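PDB 5WZJ: pumilio homolog 23 from Arabidopsis thaliana, which recognises a specific sequence in 18S rRNA through its pumilio repeats and probably regulates translation and mRNA stability. Local coordinates for residues N86-F91 with L128-K133; D141-C146 with K221-D226; G203-L208 with R238-Q243; G211-S216 with L248-L253. All blocks are in the same frame, centred on the assembly; numbering follows the deposited sequence. Where two conformers were deposited one is given.

Overall arrangement
From the N terminus, contact 1 closes first: helix 121-137 folds back against the turn that follows helix 77-87. Contact 2 opens next, at residues 141-146, and closes a much longer excursion at 221-226. Contacts 3 and 4 both open inside that span, on helix 202-213, and close beyond it, at 238-243 and 248-253. Contacts 2, 3 and 4 therefore cross one another, and none nests. Contact 1 is in series with all three. M142 touches F91, C132 meets M204 and Y207, and I250 meets M240, so packing runs from one contact to the next. Together they tie neighbouring helices of the pumilio superhelix.

Contact 1: residues N86-F91 with L128-K133; sequences NSASVF and LHSICK
S130 and I131 of helix 121-137 meet A88 in the turn after helix 77-87 and F91 at the start of helix 91-95. The contact belongs to the right-handed superhelix of pumilio repeats, in which helices of successive repeats pack side by side. Along 128-133, S130 is the first residue to touch. A88 CB lies 4.0 Å from S130 CB and 3.9 Å from S130 O, so the alanine methyl rests on the CB and carbonyl oxygen of the serine. The hydroxyl is turned to its own helix, where S130 OG hydrogen-bonds A127 O.

I131 follows and carries the main packing. It lays its two methyls, CG2 and CD1, against the F91 ring. CG1 lies beside the backbone N (chi1 -67°), which leaves CG2 anti to that N and over one face of the ring. At the end of the other branch, I131 CD1 reaches F91 CE2 at 3.8 Å. I131 also touches I84 and L155, and F91 packs on V151, so helices 77-87 and 146-160 also pack on the pair. C132 and K133, next along, turn to helix 202-213. F91 follows the N-cap residue V90, and F91 N bonds back to A88 O at 3.1 Å. Cutting F91 back to alanine is likely to leave both I131 methyls without their aromatic partner and to open a gap beside V151. The CH-pi contact is close: I131 CG2 stands 3.8 Å from the ring centroid of F91, 20° off the normal, and 3.5 Å from CE1 of that ring.

Contact 2: residues D141-C146 with K221-D226; sequences DMMCNC and KYLQVD
The carboxylate of D226 presents one face to C144. The thiol sulfur stands over that face, with C144 SG 3.7 Å from D226 CG, and C144 CB lies on the same side. D226 OD1 is 3.6 Å from C144 CA. The two carboxylate oxygens have different partners. OD1 caps the start of helix 227-239 through S229 N, with a weaker bond to Y228 N. D226 OD2 accepts a bond from a water at 2.6 Å, and the same water donates to C144 O at 2.5 Å. This water is the one polar bridge between the segments. CG of D226 is anti to the backbone N (chi1 180°), which carries the carboxylate across to C144. If D226 were an alanine, the N terminus of helix 227-239 would probably lose its side-chain cap and the water its second anchor.

Beyond the C144 sulfur lies the apolar half. L223 spreads its two methyls: CD2 packs on C144 SG at 3.7 Å, and CD1 meets the M143 methyl CE at 4.1 Å. The M143 chain bends at its last torsion (chi3 69°) and crosses L223 at about a right angle. S229 also touches M143 and C144, and M143 rests on L152.

N145 matches D226 in role, since its OD1 caps helix 146-160 through G148 N. Segment 141-146 lies in pumilio repeat 3 and 221-226 in repeat 4. Two capped turns, each leading from a short helix into a longer one, sit side by side, as expected of adjacent repeats in a PUF superhelix.

Contact 3: residues G203-L208 with R238-Q243; sequences GMLTYL and RLMLKQ
L205 and M240 reach toward each other and meet tip to tip. The methyl CE of M240 touches the branched end of L205: CE lies 3.7 Å from L205 CD2 and 3.8 Å from L205 CG. The contact is purely apolar. With CG trans to the backbone N (chi1 179°), L205 brings CG and CD2 up to the M240 methyl. M240 starts in a different direction. Its chain bends at the second torsion (chi2 -67°), and this brings CE round to L205.

L239 is the third residue with buried surface. L239 CD1 stays 4.5 Å from L205 CD1, so this leucine flanks the pair and does not interlock with it. L239 also packs on L156, V162 and L169. T206 lies at the margin of the contact, with OG1 4.4 Å from M240 CE. That hydroxyl is occupied by hydrogen bonds with Q246 OE1 and P202 O.

Helix 227-239 ends here, and M240 to Q243 form a type II beta turn. The turn is closed by Q243 N bonding M240 O at 2.9 Å. Q243 is then the N-cap residue of helix 244-254. Segment 238-243 lies in pumilio repeat 4, and the contact is helix-to-turn packing within the PUF superhelix.

Helix 202-213 is held on several sides: M204 and Y207 pack on helix 121-137, L208 on helix 146-160, and L205 on M240. M240 in turn rests on Q246, L247 and I250, so the contact links helix 202-213 to the turn joining helices 227-239 and 244-254.

Contact 4: residues G211-S216 with L248-L253; sequences GLLSCS and LEIIPL
L213, in the C-terminal part of helix 202-213, packs on I250 and L253 of helix 244-254, and both segments belong to pumilio repeat 4. The methyl CD1 of L213 does most of the work. L213 CD1 lies 3.7 Å from I250 CB and 3.9 Å from I250 CG2, so it rests against the branch point of the isoleucine. The two side chains cross at a slant. I250 keeps CG1 between its backbone N and carbonyl carbon (chi1 63°). CG2 then sits anti to the carbonyl carbon, at the L213 methyl, while CD1 runs on to M240. Lower on L213, CB meets L253 CD1 at 4.2 Å, and this second touch is looser.

This is helix-to-helix packing within the alpha-helical superhelix, about 15 Å from the bound RNA at the nearest atoms. Helix 227-239 joins it, since L233 touches L213 and L237 touches I250. M220 of helix 217-223 also packs on L213.

After L213 the chain makes an inverse gamma turn centred on S214. The turn has a weak bond from C215 N to L213 O at 3.0 Å. S216 then caps helix 217-223, with OG bonded to D219 N. Across the contact, helix 244-254 is kinked within 248-253, and P252 has no N-H to give to the preceding turn. L253 follows it, and its CB is directed toward segment 211-216.

Contact 1: residues N86-F91 with L128-K133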
# COMPACT_ATOMS: atom_id res chain seq x y z
N ASN A 86 24.81 11.70 -24.76
CA ASN A 86 24.70 11.67 -26.22
C ASN A 86 23.27 11.42 -26.69
O ASN A 86 22.94 11.76 -27.83
CB ASN A 86 25.62 10.58 -26.80
CG ASN A 86 27.10 10.96 -26.73
OD1 ASN A 86 27.93 10.21 -26.19
ND2 ASN A 86 27.44 12.12 -27.28
N SER A 87 22.42 10.83 -25.86
CA SER A 87 21.05 10.56 -26.28
C SER A 87 20.05 11.58 -25.75
O SER A 87 18.85 11.44 -26.00
CB SER A 87 20.64 9.15 -25.83
OG SER A 87 20.51 9.11 -24.43
N ALA A 88 20.52 12.62 -25.03
CA ALA A 88 19.58 13.49 -24.32
C ALA A 88 18.60 14.17 -25.27
O ALA A 88 17.42 14.30 -24.96
CB ALA A 88 20.35 14.54 -23.51
N SER A 89 19.07 14.58 -26.45
CA SER A 89 18.19 15.31 -27.35
C SER A 89 17.08 14.44 -27.92
O SER A 89 16.08 14.97 -28.43
CB SER A 89 19.00 15.94 -28.48
OG SER A 89 19.59 14.95 -29.31
N VAL A 90 17.20 13.12 -27.84
CA VAL A 90 16.15 12.22 -28.29
C VAL A 90 15.55 11.44 -27.14
O VAL A 90 14.71 10.56 -27.36
CB VAL A 90 16.64 11.28 -29.40
CG1 VAL A 90 17.09 12.10 -30.62
CG2 VAL A 90 17.77 10.39 -28.91
N PHE A 91 15.95 11.74 -25.90
CA PHE A 91 15.43 11.00 -24.75
C PHE A 91 13.91 11.02 -24.66
O PHE A 91 13.33 9.94 -24.42
CB PHE A 91 16.08 11.53 -23.47
CG PHE A 91 15.73 10.73 -22.24
CD1 PHE A 91 14.59 11.01 -21.51
CD2 PHE A 91 16.56 9.71 -21.81
CE1 PHE A 91 14.27 10.28 -20.38
CE2 PHE A 91 16.26 8.97 -20.68
CZ PHE A 91 15.12 9.26 -19.96
N LEU A 128 21.47 13.54 -14.94
CA LEU A 128 20.09 13.91 -14.67
C LEU A 128 19.76 15.28 -15.26
O LEU A 128 18.68 15.48 -15.83
CB LEU A 128 19.81 13.89 -13.17
CG LEU A 128 19.93 12.51 -12.54
CD1 LEU A 128 19.88 12.63 -11.04
CD2 LEU A 128 18.82 11.59 -13.03
N HIS A 129 20.69 16.24 -15.16
CA HIS A 129 20.40 17.56 -15.70
C HIS A 129 20.13 17.51 -17.20
O HIS A 129 19.18 18.12 -17.69
CB HIS A 129 21.54 18.53 -15.40
CG HIS A 129 21.28 19.92 -15.91
ND1 HIS A 129 20.38 20.78 -15.31
CD2 HIS A 129 21.77 20.58 -16.99
CE1 HIS A 129 20.35 21.92 -15.97
NE2 HIS A 129 21.17 21.82 -17.00
N SER A 130 20.96 16.77 -17.95
CA SER A 130 20.76 16.73 -19.39
C SER A 130 19.39 16.14 -19.73
O SER A 130 18.71 16.62 -20.65
CB SER A 130 21.89 15.95 -20.07
OG SER A 130 21.91 14.61 -19.63
N ILE A 131 18.94 15.15 -18.96
CA ILE A 131 17.64 14.53 -19.19
C ILE A 131 16.51 15.47 -18.79
O ILE A 131 15.53 15.64 -19.54
CB ILE A 131 17.55 13.19 -18.43
CG1 ILE A 131 18.52 12.17 -18.99
CG2 ILE A 131 16.14 12.60 -18.50
CD1 ILE A 131 18.48 10.87 -18.19
N CYS A 132 16.59 16.06 -17.60
CA CYS A 132 15.48 16.90 -17.13
C CYS A 132 15.30 18.12 -18.00
O CYS A 132 14.17 18.59 -18.21
CB CYS A 132 15.72 17.32 -15.67
SG CYS A 132 15.61 15.95 -14.47
N LYS A 133 16.41 18.66 -18.53
CA LYS A 133 16.34 19.87 -19.34
C LYS A 133 15.55 19.63 -20.62
O LYS A 133 14.71 20.46 -21.00
CB LYS A 133 17.75 20.35 -19.63
CG LYS A 133 17.86 21.70 -20.29
CD LYS A 133 19.26 22.24 -20.05
CE LYS A 133 19.79 23.03 -21.24
NZ LYS A 133 18.96 24.23 -21.51

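Contact 2: residues D141-C146 with K221-D226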
# COMPACT_ATOMS: atom_id res chain seq x y z
N ASP A 141 3.10 15.99 -23.39
CA ASP A 141 2.76 14.72 -24.05
C ASP A 141 3.49 13.54 -23.39
O ASP A 141 2.91 12.45 -23.28
CB ASP A 141 3.04 14.82 -25.55
CG ASP A 141 2.21 15.91 -26.20
OD1 ASP A 141 0.98 15.72 -26.29
OD2 ASP A 141 2.76 16.97 -26.57
N MET A 142 4.71 13.75 -22.89
CA MET A 142 5.40 12.67 -22.17
C MET A 142 4.66 12.29 -20.89
O MET A 142 4.56 11.10 -20.55
CB MET A 142 6.84 13.10 -21.86
CG MET A 142 7.71 11.97 -21.32
SD MET A 142 9.35 12.59 -20.89
CE MET A 142 10.11 11.14 -20.17
N MET A 143 4.15 13.28 -20.15
CA MET A 143 3.42 13.01 -18.92
C MET A 143 2.19 12.17 -19.20
O MET A 143 1.85 11.28 -18.41
CB MET A 143 3.00 14.31 -18.25
CG MET A 143 4.17 15.15 -17.74
SD MET A 143 3.67 16.79 -17.14
CE MET A 143 2.75 16.37 -15.66
N CYS A 144 1.50 12.45 -20.30
CA CYS A 144 0.26 11.76 -20.65
C CYS A 144 0.49 10.47 -21.43
O CYS A 144 -0.48 9.77 -21.72
CB CYS A 144 -0.64 12.70 -21.45
SG CYS A 144 -1.15 14.12 -20.47
N ASN A 145 1.73 10.15 -21.75
CA ASN A 145 2.04 9.00 -22.60
C ASN A 145 2.15 7.75 -21.72
O ASN A 145 2.79 7.79 -20.67
CB ASN A 145 3.35 9.25 -23.35
CG ASN A 145 3.75 8.09 -24.23
OD1 ASN A 145 4.51 7.20 -23.81
ND2 ASN A 145 3.23 8.07 -25.44
N CYS A 146 1.53 6.64 -22.15
CA CYS A 146 1.53 5.45 -21.31
C CYS A 146 2.95 5.02 -20.97
O CYS A 146 3.24 4.68 -19.81
CB CYS A 146 0.73 4.31 -21.96
SG CYS A 146 1.17 3.82 -23.63
N LYS A 221 -6.12 21.49 -15.88
CA LYS A 221 -7.43 20.89 -15.68
C LYS A 221 -7.53 19.52 -16.34
O LYS A 221 -8.22 18.63 -15.84
CB LYS A 221 -8.53 21.83 -16.20
CG LYS A 221 -9.98 21.38 -15.94
CD LYS A 221 -10.97 22.56 -15.72
CE LYS A 221 -11.29 23.33 -17.01
NZ LYS A 221 -12.05 24.64 -16.86
N TYR A 222 -6.81 19.33 -17.45
CA TYR A 222 -6.89 18.03 -18.10
C TYR A 222 -5.77 17.09 -17.70
O TYR A 222 -5.96 15.87 -17.78
CB TYR A 222 -6.99 18.24 -19.62
CG TYR A 222 -8.36 18.85 -19.86
CD1 TYR A 222 -9.51 18.06 -19.79
CD2 TYR A 222 -8.52 20.23 -20.02
CE1 TYR A 222 -10.78 18.60 -19.95
CE2 TYR A 222 -9.79 20.79 -20.18
CZ TYR A 222 -10.91 19.97 -20.14
OH TYR A 222 -12.18 20.51 -20.30
N LEU A 223 -4.64 17.60 -17.20
CA LEU A 223 -3.70 16.71 -16.52
C LEU A 223 -4.35 16.03 -15.32
O LEU A 223 -4.02 14.88 -14.99
CB LEU A 223 -2.45 17.49 -16.08
CG LEU A 223 -1.56 18.10 -17.19
CD1 LEU A 223 -0.38 18.84 -16.57
CD2 LEU A 223 -1.05 17.05 -18.19
N GLN A 224 -5.30 16.72 -14.66
CA GLN A 224 -6.00 16.18 -13.50
C GLN A 224 -6.72 14.87 -13.83
O GLN A 224 -6.81 13.97 -12.99
CB GLN A 224 -7.02 17.20 -12.99
CG GLN A 224 -6.44 18.37 -12.21
CD GLN A 224 -7.51 19.36 -11.78
OE1 GLN A 224 -8.68 19.22 -12.14
NE2 GLN A 224 -7.12 20.37 -11.02
N VAL A 225 -7.27 14.77 -15.04
CA VAL A 225 -8.15 13.66 -15.41
C VAL A 225 -7.50 12.74 -16.43
O VAL A 225 -8.14 11.80 -16.92
CB VAL A 225 -9.52 14.15 -15.91
CG1 VAL A 225 -10.26 14.92 -14.80
CG2 VAL A 225 -9.36 15.04 -17.15
N ASP A 226 -6.24 12.96 -16.76
CA ASP A 226 -5.53 12.02 -17.61
C ASP A 226 -4.86 11.00 -16.70
O ASP A 226 -4.12 11.38 -15.79
CB ASP A 226 -4.50 12.72 -18.49
CG ASP A 226 -3.74 11.74 -19.36
OD1 ASP A 226 -2.78 11.11 -18.87
OD2 ASP A 226 -4.11 11.62 -20.55
O HOH W 1 -2.97 9.70 -21.95

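Contact 3: residues G203-L208 with R238-Q243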
# COMPACT_ATOMS: atom_id res chain seq x y z
N GLY A 203 17.66 19.86 -5.66
CA GLY A 203 17.46 20.90 -6.64
C GLY A 203 17.00 20.37 -7.99
O GLY A 203 16.24 21.04 -8.70
N MET A 204 17.44 19.17 -8.36
CA MET A 204 17.01 18.59 -9.63
C MET A 204 15.55 18.14 -9.57
O MET A 204 14.79 18.35 -10.51
CB MET A 204 17.92 17.43 -10.02
CG MET A 204 17.77 16.98 -11.47
SD MET A 204 18.41 18.21 -12.64
CE MET A 204 20.05 18.49 -11.95
N LEU A 205 15.15 17.51 -8.46
CA LEU A 205 13.75 17.14 -8.28
C LEU A 205 12.85 18.37 -8.38
O LEU A 205 11.85 18.37 -9.11
CB LEU A 205 13.56 16.44 -6.94
CG LEU A 205 12.13 16.00 -6.59
CD1 LEU A 205 11.60 15.00 -7.62
CD2 LEU A 205 12.06 15.39 -5.19
N THR A 206 13.21 19.44 -7.67
CA THR A 206 12.42 20.68 -7.70
C THR A 206 12.35 21.24 -9.11
O THR A 206 11.27 21.61 -9.59
CB THR A 206 13.02 21.70 -6.73
OG1 THR A 206 12.95 21.17 -5.39
CG2 THR A 206 12.27 23.04 -6.80
N TYR A 207 13.49 21.28 -9.80
CA TYR A 207 13.54 21.82 -11.16
C TYR A 207 12.69 20.99 -12.11
O TYR A 207 11.92 21.55 -12.90
CB TYR A 207 15.00 21.85 -11.63
CG TYR A 207 15.21 22.02 -13.12
CD1 TYR A 207 14.97 23.24 -13.74
CD2 TYR A 207 15.70 20.96 -13.90
CE1 TYR A 207 15.18 23.40 -15.12
CE2 TYR A 207 15.91 21.11 -15.28
CZ TYR A 207 15.65 22.34 -15.88
OH TYR A 207 15.87 22.53 -17.23
N LEU A 208 12.82 19.66 -12.05
CA LEU A 208 12.03 18.81 -12.94
C LEU A 208 10.54 18.98 -12.67
O LEU A 208 9.75 19.23 -13.59
CB LEU A 208 12.44 17.34 -12.76
CG LEU A 208 11.52 16.31 -13.42
CD1 LEU A 208 11.46 16.53 -14.95
CD2 LEU A 208 12.00 14.89 -13.08
N ARG A 238 4.07 12.09 -3.48
CA ARG A 238 4.58 11.15 -2.48
C ARG A 238 6.04 11.42 -2.16
O ARG A 238 6.46 11.33 -1.00
CB ARG A 238 4.42 9.71 -2.96
CG ARG A 238 2.99 9.21 -3.02
CD ARG A 238 2.94 7.72 -3.34
NE ARG A 238 1.91 7.39 -4.33
CZ ARG A 238 0.68 6.97 -4.03
NH1 ARG A 238 0.31 6.83 -2.75
NH2 ARG A 238 -0.18 6.71 -5.02
N LEU A 239 6.84 11.75 -3.18
CA LEU A 239 8.25 12.05 -2.96
C LEU A 239 8.45 13.34 -2.15
O LEU A 239 9.51 13.53 -1.56
CB LEU A 239 8.99 12.16 -4.30
CG LEU A 239 9.00 10.87 -5.16
CD1 LEU A 239 9.52 11.14 -6.56
CD2 LEU A 239 9.82 9.77 -4.50
N MET A 240 7.44 14.22 -2.11
CA MET A 240 7.54 15.49 -1.41
C MET A 240 6.95 15.43 -0.00
O MET A 240 6.77 16.49 0.63
CB MET A 240 6.85 16.59 -2.22
CG MET A 240 7.61 17.00 -3.48
SD MET A 240 9.18 17.81 -3.06
CE MET A 240 9.78 18.27 -4.70
N LEU A 241 6.62 14.24 0.49
CA LEU A 241 6.09 14.08 1.83
C LEU A 241 6.96 14.83 2.84
O LEU A 241 8.20 14.76 2.78
CB LEU A 241 6.01 12.58 2.18
CG LEU A 241 5.48 12.17 3.56
CD1 LEU A 241 3.98 12.34 3.65
CD2 LEU A 241 5.86 10.74 3.90
N LYS A 242 6.32 15.59 3.72
CA LYS A 242 6.95 16.39 4.78
C LYS A 242 7.78 17.57 4.26
O LYS A 242 8.38 18.28 5.08
CB LYS A 242 7.82 15.53 5.71
CG LYS A 242 7.05 14.49 6.50
CD LYS A 242 8.01 13.51 7.18
CE LYS A 242 7.27 12.46 7.97
NZ LYS A 242 6.53 13.06 9.12
N GLN A 243 7.85 17.81 2.95
CA GLN A 243 8.52 19.00 2.43
C GLN A 243 7.50 20.13 2.30
O GLN A 243 7.06 20.50 1.21
CB GLN A 243 9.20 18.70 1.10
CG GLN A 243 10.03 17.42 1.11
CD GLN A 243 11.10 17.45 2.19
OE1 GLN A 243 11.86 18.41 2.30
NE2 GLN A 243 11.13 16.42 3.01

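Contact 4: residues G211-S216 with L248-L253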
# COMPACT_ATOMS: atom_id res chain seq x y z
N GLY A 211 9.03 22.20 -13.87
CA GLY A 211 8.77 22.12 -15.30
C GLY A 211 7.51 21.34 -15.63
O GLY A 211 6.76 21.70 -16.55
N LEU A 212 7.25 20.26 -14.89
CA LEU A 212 6.04 19.48 -15.16
C LEU A 212 4.79 20.25 -14.82
O LEU A 212 3.71 19.92 -15.32
CB LEU A 212 6.04 18.17 -14.36
CG LEU A 212 7.24 17.24 -14.59
CD1 LEU A 212 7.09 15.96 -13.75
CD2 LEU A 212 7.42 16.92 -16.06
N LEU A 213 4.90 21.28 -13.98
CA LEU A 213 3.73 22.00 -13.49
C LEU A 213 3.55 23.36 -14.12
O LEU A 213 2.57 24.04 -13.81
CB LEU A 213 3.82 22.16 -11.97
CG LEU A 213 3.81 20.88 -11.14
CD1 LEU A 213 3.95 21.22 -9.67
CD2 LEU A 213 2.54 20.09 -11.39
N SER A 214 4.46 23.81 -14.97
CA SER A 214 4.37 25.18 -15.51
C SER A 214 3.61 25.18 -16.83
O SER A 214 4.14 25.52 -17.89
CB SER A 214 5.75 25.79 -15.67
OG SER A 214 6.45 25.02 -16.59
N CYS A 215 2.37 24.74 -16.77
CA CYS A 215 1.47 24.82 -17.90
C CYS A 215 0.31 25.72 -17.50
O CYS A 215 0.21 26.15 -16.35
CB CYS A 215 1.00 23.42 -18.32
SG CYS A 215 0.12 22.56 -16.97
N SER A 216 -0.57 26.00 -18.46
CA SER A 216 -1.71 26.87 -18.18
C SER A 216 -2.66 26.18 -17.21
O SER A 216 -2.64 24.97 -17.04
CB SER A 216 -2.44 27.23 -19.48
OG SER A 216 -3.08 26.09 -20.04
N LEU A 248 3.24 23.28 -0.29
CA LEU A 248 2.40 24.48 -0.32
C LEU A 248 2.58 25.27 -1.61
O LEU A 248 1.71 26.08 -1.95
CB LEU A 248 2.70 25.36 0.90
CG LEU A 248 2.31 24.72 2.24
CD1 LEU A 248 2.97 25.46 3.43
CD2 LEU A 248 0.78 24.69 2.40
N GLU A 249 3.67 25.06 -2.34
CA GLU A 249 3.80 25.68 -3.65
C GLU A 249 3.19 24.82 -4.75
O GLU A 249 2.55 25.35 -5.66
CB GLU A 249 5.29 25.95 -3.95
CG GLU A 249 5.56 27.09 -4.94
CD GLU A 249 5.51 28.47 -4.28
OE1 GLU A 249 5.13 28.59 -3.08
OE2 GLU A 249 5.86 29.45 -4.97
N ILE A 250 3.36 23.49 -4.69
CA ILE A 250 2.98 22.67 -5.83
C ILE A 250 1.50 22.29 -5.80
O ILE A 250 0.86 22.20 -6.85
CB ILE A 250 3.88 21.42 -5.93
CG1 ILE A 250 3.71 20.51 -4.72
CG2 ILE A 250 5.34 21.80 -6.12
CD1 ILE A 250 4.74 19.39 -4.70
N ILE A 251 0.93 22.03 -4.62
CA ILE A 251 -0.46 21.56 -4.57
C ILE A 251 -1.43 22.62 -5.10
O ILE A 251 -2.34 22.25 -5.86
CB ILE A 251 -0.80 21.07 -3.16
CG1 ILE A 251 -0.08 19.75 -2.87
CG2 ILE A 251 -2.33 20.90 -3.00
CD1 ILE A 251 -0.27 19.28 -1.43
N PRO A 252 -1.30 23.91 -4.76
CA PRO A 252 -2.19 24.92 -5.38
C PRO A 252 -2.09 24.98 -6.89
O PRO A 252 -3.09 25.27 -7.55
CB PRO A 252 -1.73 26.24 -4.73
CG PRO A 252 -1.11 25.85 -3.45
CD PRO A 252 -0.48 24.50 -3.67
N LEU A 253 -0.90 24.73 -7.47
CA LEU A 253 -0.79 24.65 -8.92
C LEU A 253 -1.59 23.46 -9.47
O LEU A 253 -2.35 23.60 -10.43
CB LEU A 253 0.68 24.55 -9.35
CG LEU A 253 1.61 25.74 -9.05
CD1 LEU A 253 3.08 25.40 -9.35
CD2 LEU A 253 1.18 26.97 -9.84